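Local coordinates for ornithine carbamoyltransferase, anabolic (Campylobacter jejuni subsp. jejuni, PDB 3TPF), which catalyses the reversible transfer of the carbamoyl group from carbamoyl phosphate to L-ornithine, giving L-citrulline and phosphate in the first step from ornithine to arginine, at residues K101-T104 with L105-A109. Numbering follows the deposited sequence.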
loop_
_atom_site.group_PDB
_atom_site.type_symbol
_atom_site.label_atom_id
_atom_site.label_comp_id
_atom_site.label_asym_id
_atom_site.label_seq_id
_atom_site.Cartn_x
_atom_site.Cartn_y
_atom_site.Cartn_z
ATOM N N LYS B 101 -15.939 -8.407 -13.022
ATOM C CA LYS B 101 -16.364 -9.160 -14.230
ATOM C C LYS B 101 -15.225 -9.954 -14.942
ATOM O O LYS B 101 -14.192 -9.413 -15.318
ATOM C CB LYS B 101 -17.005 -8.233 -15.224
ATOM C CG LYS B 101 -18.354 -7.573 -14.839
ATOM C CD LYS B 101 -18.167 -6.135 -14.305
ATOM C CE LYS B 101 -17.525 -5.172 -15.344
ATOM N NZ LYS B 101 -16.847 -3.933 -14.812
ATOM N N HIS B 102 -15.433 -11.255 -15.136
ATOM C CA HIS B 102 -14.425 -12.125 -15.756
ATOM C C HIS B 102 -13.898 -11.556 -17.089
ATOM O O HIS B 102 -12.711 -11.689 -17.437
ATOM C CB HIS B 102 -14.975 -13.528 -15.975
ATOM C CG HIS B 102 -13.898 -14.566 -16.151
ATOM N ND1 HIS B 102 -13.096 -14.951 -15.117
ATOM C CD2 HIS B 102 -13.518 -15.314 -17.218
ATOM C CE1 HIS B 102 -12.255 -15.883 -15.531
ATOM N NE2 HIS B 102 -12.494 -16.133 -16.801
ATOM N N GLU B 103 -14.784 -10.949 -17.856
ATOM C CA GLU B 103 -14.391 -10.442 -19.148
ATOM C C GLU B 103 -13.144 -9.569 -19.007
ATOM O O GLU B 103 -12.245 -9.600 -19.859
ATOM C CB GLU B 103 -15.519 -9.655 -19.763
ATOM C CG GLU B 103 -15.109 -8.898 -21.030
ATOM C CD GLU B 103 -14.466 -9.774 -22.133
ATOM O OE1 GLU B 103 -14.875 -10.993 -22.227
ATOM O OE2 GLU B 103 -13.572 -9.211 -22.899
ATOM N N THR B 104 -13.115 -8.788 -17.930
ATOM C CA THR B 104 -11.985 -7.915 -17.616
ATOM C C THR B 104 -10.689 -8.692 -17.508
ATOM O O THR B 104 -9.665 -8.260 -17.987
ATOM C CB THR B 104 -12.197 -7.138 -16.307
ATOM O OG1 THR B 104 -13.410 -6.364 -16.398
ATOM C CG2 THR B 104 -11.011 -6.242 -16.010
ATOM N N LEU B 105 -10.739 -9.848 -16.907
ATOM C CA LEU B 105 -9.533 -10.633 -16.852
ATOM C C LEU B 105 -9.135 -11.028 -18.252
ATOM O O LEU B 105 -7.956 -11.056 -18.590
ATOM C CB LEU B 105 -9.767 -11.926 -16.047
ATOM C CG LEU B 105 -9.629 -11.814 -14.531
ATOM C CD1 LEU B 105 -10.175 -13.005 -13.793
ATOM C CD2 LEU B 105 -8.156 -11.631 -14.310
ATOM N N LEU B 106 -10.114 -11.443 -19.033
ATOM C CA LEU B 106 -9.812 -12.039 -20.338
ATOM C C LEU B 106 -9.193 -10.956 -21.212
ATOM O O LEU B 106 -8.163 -11.121 -21.856
ATOM C CB LEU B 106 -11.075 -12.631 -20.976
ATOM C CG LEU B 106 -11.606 -13.969 -20.419
ATOM C CD1 LEU B 106 -12.978 -14.209 -21.011
ATOM C CD2 LEU B 106 -10.782 -15.217 -20.750
ATOM N N GLU B 107 -9.833 -9.798 -21.191
ATOM C CA GLU B 107 -9.402 -8.645 -21.992
ATOM C C GLU B 107 -7.978 -8.210 -21.601
ATOM O O GLU B 107 -7.173 -7.881 -22.446
ATOM C CB GLU B 107 -10.372 -7.470 -21.806
ATOM C CG GLU B 107 -9.918 -6.157 -22.432
ATOM C CD GLU B 107 -10.039 -6.082 -23.969
ATOM O OE1 GLU B 107 -10.486 -7.071 -24.642
ATOM O OE2 GLU B 107 -9.683 -4.995 -24.499
ATOM N N PHE B 108 -7.696 -8.197 -20.316
ATOM C CA PHE B 108 -6.343 -7.876 -19.845
ATOM C C PHE B 108 -5.324 -8.919 -20.315
ATOM O O PHE B 108 -4.271 -8.567 -20.806
ATOM C CB PHE B 108 -6.329 -7.809 -18.326
ATOM C CG PHE B 108 -5.129 -7.128 -17.758
ATOM C CD1 PHE B 108 -3.891 -7.804 -17.699
ATOM C CD2 PHE B 108 -5.234 -5.859 -17.208
ATOM C CE1 PHE B 108 -2.802 -7.198 -17.133
ATOM C CE2 PHE B 108 -4.154 -5.273 -16.609
ATOM C CZ PHE B 108 -2.932 -5.947 -16.566
ATOM N N ALA B 109 -5.645 -10.201 -20.131
ATOM C CA ALA B 109 -4.724 -11.345 -20.478
ATOM C C ALA B 109 -4.384 -11.272 -21.935
ATOM O O ALA B 109 -3.258 -11.524 -22.369
ATOM C CB ALA B 109 -5.362 -12.681 -20.178
#
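H102 meets L105 and L106 near the beginning of helix 102-111, where main-chain bonds bring together side chains three or four residues apart. H102 O accepts from L106 N at 3.1 Å and, weakly, from L105 N. The next two bonds of the series join E107 N to E103 O at 2.8 Å and F108 N to T104 O at 3.1 Å. The amide of T104 is paired with K101 O, while that of H102 gives its hydrogen to the carboxylate of E122.

The imidazole of H102 lies obliquely beside two leucines, ND1 3.8 Å from L105 CD1 and CD2 4.0 Å from L106 CG. Histidine suits this buried place because its ring can pack against aliphatic carbon while ND1 bonds to the hydroxyl of S121; Y124 adds an edge-to-face ring contact. E103, exposed, and E107, partly exposed and against helix 81-91, stand one turn apart. Both have CG anti to the backbone N and a bend at chi2 (55° and 75°), which leaves E103 OE2 4.1 Å from E107 OE1. Acids suit this partly open face because R110 forms salt bridges with both oxygens through NH1, probably offsetting their repulsion.

The helix is the crossover of a beta-alpha-beta unit in the carbamoyl phosphate domain: the branched chain of L105 and the ring of F108 fill its buried face against strands 94-98 and 116-118, F108 also touches helix 81-91, and H102 rests on N118 of strand 116-118, outermost in this chain's sheet.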